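Local coordinates for putative cell adhesion protein (Bacteroides eggerthii, PDB 4GPV) that probably serves as a fimbrial subunit of the FimA type, a building block of pili thought to mediate cell adhesion, at residues I282-T287 with H291-G296; G114-M117 with A123-Q126. All coordinates share one frame; numbering follows the deposited sequence.

Interaction 1 of 2, residues I282-T287 with H291-G296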
ATOM      1  N   ILE A 282       2.265   0.984 -16.932  1.00 21.63           N
ATOM      2  CA  ILE A 282       3.406   0.238 -16.428  1.00 22.59           C
ATOM      3  C   ILE A 282       2.879  -0.921 -15.592  1.00 22.84           C
ATOM      4  O   ILE A 282       2.125  -0.709 -14.639  1.00 20.48           O
ATOM      5  CB  ILE A 282       4.495   1.068 -15.696  1.00 27.57           C
ATOM      6  CG1 ILE A 282       5.802   0.226 -15.490  1.00 29.86           C
ATOM      7  CG2 ILE A 282       4.017   1.662 -14.406  1.00 27.05           C
ATOM      8  CD1 ILE A 282       6.522  -0.341 -16.896  1.00 35.66           C
ATOM      9  N   LEU A 283       3.264  -2.153 -15.971  1.00 21.15           N
ATOM     10  CA  LEU A 283       2.865  -3.364 -15.245  1.00 21.62           C
ATOM     11  C   LEU A 283       3.890  -3.658 -14.189  1.00 22.52           C
ATOM     12  O   LEU A 283       5.078  -3.694 -14.510  1.00 19.87           O
ATOM     13  CB  LEU A 283       2.754  -4.581 -16.194  1.00 23.27           C
ATOM     14  CG  LEU A 283       1.443  -4.790 -16.925  1.00 31.24           C
ATOM     15  CD1 LEU A 283       1.265  -3.754 -17.965  1.00 33.01           C
ATOM     16  CD2 LEU A 283       1.447  -6.130 -17.602  1.00 37.57           C
ATOM     17  N   PHE A 284       3.443  -3.900 -12.950  1.00 17.45           N
ATOM     18  CA  PHE A 284       4.334  -4.261 -11.842  1.00 17.88           C
ATOM     19  C   PHE A 284       4.538  -5.774 -11.875  1.00 19.98           C
ATOM     20  O   PHE A 284       3.972  -6.535 -11.058  1.00 18.35           O
ATOM     21  CB  PHE A 284       3.798  -3.788 -10.493  1.00 18.42           C
ATOM     22  CG  PHE A 284       4.012  -2.306 -10.332  1.00 20.14           C
ATOM     23  CD1 PHE A 284       5.233  -1.810  -9.883  1.00 24.80           C
ATOM     24  CD2 PHE A 284       3.019  -1.401 -10.694  1.00 21.61           C
ATOM     25  CE1 PHE A 284       5.439  -0.429  -9.748  1.00 26.33           C
ATOM     26  CE2 PHE A 284       3.220  -0.016 -10.541  1.00 25.52           C
ATOM     27  CZ  PHE A 284       4.437   0.451 -10.098  1.00 24.61           C
ATOM     28  N   THR A 285       5.327  -6.193 -12.862  1.00 19.16           N
ATOM     29  CA  THR A 285       5.768  -7.577 -13.074  1.00 19.55           C
ATOM     30  C   THR A 285       7.291  -7.600 -13.132  1.00 26.40           C
ATOM     31  O   THR A 285       7.922  -6.588 -13.443  1.00 21.79           O
ATOM     32  CB  THR A 285       5.233  -8.139 -14.419  1.00 27.55           C
ATOM     33  OG1 THR A 285       5.747  -7.356 -15.504  1.00 26.37           O
ATOM     34  CG2 THR A 285       3.729  -8.217 -14.468  1.00 29.18           C
ATOM     35  N   ASN A 286       7.870  -8.791 -12.956  1.00 24.21           N
ATOM     36  CA  ASN A 286       9.319  -8.943 -13.102  1.00 25.69           C
ATOM     37  C   ASN A 286       9.839  -8.628 -14.513  1.00 29.24           C
ATOM     38  O   ASN A 286      10.997  -8.262 -14.628  1.00 32.65           O
ATOM     39  CB  ASN A 286       9.714 -10.375 -12.740  1.00 28.11           C
ATOM     40  CG  ASN A 286       9.724 -10.567 -11.258  1.00 38.64           C
ATOM     41  OD1 ASN A 286       9.847  -9.613 -10.473  1.00 36.62           O
ATOM     42  ND2 ASN A 286       9.574 -11.810 -10.838  1.00 46.45           N
ATOM     43  N   THR A 287       9.021  -8.780 -15.568  1.00 25.11           N
ATOM     44  CA  THR A 287       9.469  -8.550 -16.948  1.00 27.57           C
ATOM     45  C   THR A 287       9.195  -7.127 -17.450  1.00 33.81           C
ATOM     46  O   THR A 287       9.856  -6.715 -18.397  1.00 34.88           O
ATOM     47  CB  THR A 287       8.846  -9.569 -17.933  1.00 41.60           C
ATOM     48  OG1 THR A 287       7.423  -9.475 -17.879  1.00 47.01           O
ATOM     49  CG2 THR A 287       9.278 -10.994 -17.648  1.00 42.77           C
ATOM     50  N   HIS A 291       9.792  -5.092 -11.092  1.00 22.90           N
ATOM     51  CA  HIS A 291       9.356  -5.027  -9.708  1.00 21.51           C
ATOM     52  C   HIS A 291       7.929  -5.428  -9.586  1.00 23.69           C
ATOM     53  O   HIS A 291       7.092  -4.933 -10.338  1.00 22.83           O
ATOM     54  CB  HIS A 291       9.462  -3.606  -9.087  1.00 22.11           C
ATOM     55  CG  HIS A 291      10.815  -2.982  -9.131  1.00 26.60           C
ATOM     56  ND1 HIS A 291      11.720  -3.164  -8.118  1.00 29.07           N
ATOM     57  CD2 HIS A 291      11.362  -2.185 -10.076  1.00 29.33           C
ATOM     58  CE1 HIS A 291      12.792  -2.474  -8.471  1.00 28.78           C
ATOM     59  NE2 HIS A 291      12.617  -1.871  -9.645  1.00 29.69           N
ATOM     60  N   THR A 292       7.626  -6.243  -8.572  1.00 20.19           N
ATOM     61  CA  THR A 292       6.246  -6.494  -8.195  1.00 19.95           C
ATOM     62  C   THR A 292       6.010  -5.595  -6.974  1.00 21.78           C
ATOM     63  O   THR A 292       6.923  -4.849  -6.583  1.00 23.22           O
ATOM     64  CB  THR A 292       5.937  -7.981  -7.994  1.00 21.50           C
ATOM     65  OG1 THR A 292       6.784  -8.482  -6.962  1.00 20.93           O
ATOM     66  CG2 THR A 292       6.130  -8.797  -9.277  1.00 19.55           C
ATOM     67  N   ILE A 293       4.828  -5.621  -6.362  1.00 16.64           N
ATOM     68  CA  ILE A 293       4.606  -4.701  -5.246  1.00 15.87           C
ATOM     69  C   ILE A 293       4.813  -5.413  -3.931  1.00 18.95           C
ATOM     70  O   ILE A 293       4.155  -6.408  -3.662  1.00 18.81           O
ATOM     71  CB  ILE A 293       3.181  -4.076  -5.308  1.00 18.80           C
ATOM     72  CG1 ILE A 293       2.925  -3.296  -6.617  1.00 18.33           C
ATOM     73  CG2 ILE A 293       2.858  -3.250  -4.062  1.00 19.08           C
ATOM     74  CD1 ILE A 293       3.828  -2.041  -6.852  1.00 25.29           C
ATOM     75  N   GLU A 294       5.683  -4.846  -3.078  1.00 18.94           N
ATOM     76  CA  GLU A 294       5.958  -5.376  -1.745  1.00 20.66           C
ATOM     77  C   GLU A 294       5.527  -4.394  -0.683  1.00 22.54           C
ATOM     78  O   GLU A 294       5.724  -3.193  -0.881  1.00 20.64           O
ATOM     79  CB  GLU A 294       7.462  -5.601  -1.554  1.00 22.60           C
ATOM     80  CG  GLU A 294       8.112  -6.630  -2.440  1.00 33.15           C
ATOM     81  CD  GLU A 294       9.558  -6.751  -2.014  1.00 49.03           C
ATOM     82  OE1 GLU A 294       9.813  -7.225  -0.880  1.00 41.31           O
ATOM     83  OE2 GLU A 294      10.421  -6.219  -2.744  1.00 43.80           O
ATOM     84  N   PRO A 295       5.037  -4.865   0.479  1.00 19.45           N
ATOM     85  CA  PRO A 295       4.731  -3.931   1.572  1.00 18.86           C
ATOM     86  C   PRO A 295       5.991  -3.237   2.034  1.00 21.50           C
ATOM     87  O   PRO A 295       7.075  -3.816   1.916  1.00 20.41           O
ATOM     88  CB  PRO A 295       4.218  -4.833   2.714  1.00 21.14           C
ATOM     89  CG  PRO A 295       4.185  -6.180   2.197  1.00 26.86           C
ATOM     90  CD  PRO A 295       4.781  -6.274   0.855  1.00 22.26           C
ATOM     91  N   GLY A 296       5.869  -2.014   2.528  1.00 20.58           N
ATOM     92  CA  GLY A 296       7.029  -1.307   3.069  1.00 20.40           C
ATOM     93  C   GLY A 296       8.020  -0.832   2.025  1.00 22.03           C
ATOM     94  O   GLY A 296       9.178  -0.558   2.357  1.00 21.88           O
TER
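The delta methyl of Ile293 sits over one face of the Phe284 ring, a CH-pi contact in which CD1 lies 3.6 Å from the ring centroid and 21° off its normal. It is offset toward the rim of the ring, nearest to Phe284 CD1, while CG1 of Ile293 lies near CG and CB of Phe284. Phe284 turns its CG beside its own backbone N, anti to the carbonyl carbon (chi1 -76°), and this turns one face of the ring to Ile293. At the edge of the same ring lies the backbone oxygen of His291, 3.7 Å from Phe284 CD1. The chain is bent here: Phe284 is the centre of an inverse gamma turn in the connection between strands 274-283 and 297-306 of the FimA-like C-terminal domain. Ile160, Val301 and Val333 also touch the ring, making it part of the buried core. With an alanine here, the Ile293 methyl is likely to lose its aromatic face and a gap to open toward those three side chains. Farther out, Thr292 CG2 rests 3.6 Å from Phe284 O and 4.0 Å from Asn286 OD1, and a weak hydrogen bond of 3.4 Å runs from His291 N to Thr285 O.

Interaction 2 of 2, residues G114-M117 with A123-Q126; sequences GSLM and ASTQ
The carbonyl oxygen of Leu116 is approached by two groups of the facing loop. The backbone N of Thr125 gives it a nearly straight hydrogen bond of 2.9 Å, with 170° at the hydrogen, although the donor stands 38° out of the carbonyl plane. Ser124 OG lies 3.0 Å from the same Leu116 O, close enough for a second bond, but its proton has another acceptor within reach and the choice is not settled. What is clear is that this hydroxyl also accepts from Gln126 N, the closure that defines an ST turn. With OG anti to the backbone N (chi1 -166°), the hydroxyl is placed between Gln126 N and Leu116 O.

One residue earlier, at the last residue of the strand, Thr125 OG1 donates to Ser115 O at 3.0 Å, lying in the carbonyl plane. Thr125 OG1 is in turn the acceptor for Gln126 NE2, at 3.0 Å and almost in the plane of that amide, so a short relay leads from amide to hydroxyl to carbonyl. The other end of the amide, Gln126 OE1, is bonded to Trp132 N, which should fix the rotation of the group.

Beside this polar network, the selenium of selenomethionine Met117 packs 3.6 Å from Ser124 CA, and Leu116 CD1 meets Gln126 CG with the two side chains crossing at about a right angle. A single beta bridge pairs Met117 with Ser124.

The contact thus ties the end of strand 113-115 to the loop that precedes strand 133-138. Gly114 is hydrogen-bonded through its backbone to Gly192 of strand 176-193, Tyr208 of strand 207-209 touches Ser115, Leu116 and Met117, and strand 247-251 contributes Thr251 against Leu116 and Tyr250 against Gln126.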
ATOM      1  N   GLY A 114      -6.928  -6.760   6.727  1.00 19.45           N
ATOM      2  CA  GLY A 114      -7.729  -5.560   6.546  1.00 19.85           C
ATOM      3  C   GLY A 114      -7.900  -5.309   5.059  1.00 23.86           C
ATOM      4  O   GLY A 114      -7.148  -5.868   4.249  1.00 23.06           O
ATOM      5  N   SER A 115      -8.883  -4.476   4.674  1.00 19.53           N
ATOM      6  CA  SER A 115      -9.074  -4.227   3.236  1.00 19.40           C
ATOM      7  C   SER A 115      -8.485  -2.920   2.863  1.00 21.79           C
ATOM      8  O   SER A 115      -8.354  -2.044   3.725  1.00 21.85           O
ATOM      9  CB  SER A 115     -10.552  -4.280   2.857  1.00 25.41           C
ATOM     10  OG  SER A 115     -10.956  -5.642   2.891  1.00 35.00           O
ATOM     11  N   LEU A 116      -8.136  -2.755   1.569  1.00 18.71           N
ATOM     12  CA  LEU A 116      -7.540  -1.474   1.173  1.00 18.58           C
ATOM     13  C   LEU A 116      -8.582  -0.361   1.187  1.00 20.74           C
ATOM     14  O   LEU A 116      -8.215   0.806   1.314  1.00 20.10           O
ATOM     15  CB  LEU A 116      -6.900  -1.595  -0.220  1.00 17.73           C
ATOM     16  CG  LEU A 116      -6.148  -0.370  -0.773  1.00 21.79           C
ATOM     17  CD1 LEU A 116      -4.943  -0.000   0.091  1.00 22.56           C
ATOM     18  CD2 LEU A 116      -5.721  -0.659  -2.219  1.00 20.82           C
HETATM   19  N   MSE A 117      -9.869  -0.713   0.988  1.00 18.64           N
HETATM   20  CA  MSE A 117     -10.946   0.272   0.992  1.00 18.66           C
HETATM   21  C   MSE A 117     -11.908   0.009   2.119  1.00 22.72           C
HETATM   22  O   MSE A 117     -12.042  -1.140   2.573  1.00 22.98           O
HETATM   23  CB  MSE A 117     -11.753   0.300  -0.334  1.00 19.59           C
HETATM   24  CG  MSE A 117     -10.905   0.463  -1.578  1.00 23.17           C
HETATM   25 SE   MSE A 117     -10.125   2.233  -1.674  0.75 28.21          SE
HETATM   26  CE  MSE A 117      -8.620   1.793  -2.869  1.00 23.04           C
ATOM     27  N   ALA A 123     -13.363   4.649  -0.690  1.00 24.87           N
ATOM     28  CA  ALA A 123     -12.497   5.452   0.192  1.00 24.47           C
ATOM     29  C   ALA A 123     -11.440   4.531   0.770  1.00 23.61           C
ATOM     30  O   ALA A 123     -11.780   3.439   1.184  1.00 22.10           O
ATOM     31  CB  ALA A 123     -13.311   6.117   1.286  1.00 26.16           C
ATOM     32  N   SER A 124     -10.150   4.923   0.718  1.00 20.96           N
ATOM     33  CA  SER A 124      -9.073   4.075   1.229  1.00 22.03           C
ATOM     34  C   SER A 124      -8.986   4.074   2.752  1.00 24.44           C
ATOM     35  O   SER A 124      -9.264   5.085   3.409  1.00 24.42           O
ATOM     36  CB  SER A 124      -7.717   4.495   0.669  1.00 24.83           C
ATOM     37  OG  SER A 124      -6.786   3.449   0.931  1.00 25.71           O
ATOM     38  N   THR A 125      -8.550   2.933   3.302  1.00 20.57           N
ATOM     39  CA  THR A 125      -8.256   2.805   4.715  1.00 20.51           C
ATOM     40  C   THR A 125      -6.914   3.479   5.004  1.00 24.45           C
ATOM     41  O   THR A 125      -6.604   3.786   6.172  1.00 21.56           O
ATOM     42  CB  THR A 125      -8.218   1.336   5.134  1.00 22.89           C
ATOM     43  OG1 THR A 125      -7.246   0.625   4.339  1.00 20.88           O
ATOM     44  CG2 THR A 125      -9.594   0.668   5.061  1.00 22.58           C
ATOM     45  N   GLN A 126      -6.099   3.661   3.924  1.00 20.92           N
ATOM     46  CA  GLN A 126      -4.753   4.256   3.996  1.00 19.42           C
ATOM     47  C   GLN A 126      -4.801   5.723   3.544  1.00 23.14           C
ATOM     48  O   GLN A 126      -5.212   6.027   2.429  1.00 24.07           O
ATOM     49  CB  GLN A 126      -3.743   3.451   3.136  1.00 19.84           C
ATOM     50  CG  GLN A 126      -3.734   1.950   3.401  1.00 22.57           C
ATOM     51  CD  GLN A 126      -3.520   1.642   4.878  1.00 24.49           C
ATOM     52  OE1 GLN A 126      -2.487   1.942   5.446  1.00 18.41           O
ATOM     53  NE2 GLN A 126      -4.556   1.140   5.544  1.00 20.38           N
TER

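Overall arrangement
Interactions 1 and 2 illustrate two ways of holding the chain where it leaves a strand. Both are partly buried and follow strands of the same seven-stranded mixed sheet, 274-283 and 113-115, yet their centres are 20 Å apart and they do not touch, with nearest atoms about 9 Å apart. Interaction 1 relies on apolar contact: its buried side chains reach strands 146-169 and 297-306 of the other, larger sheet, while its outer side, where Asn286 is exposed, has a weak backbone bond between partly exposed His291 and Thr285. Interaction 2, with no touching residue exposed, depends on hydrogen bonds to two successive carbonyls at and just past the end of strand 113-115.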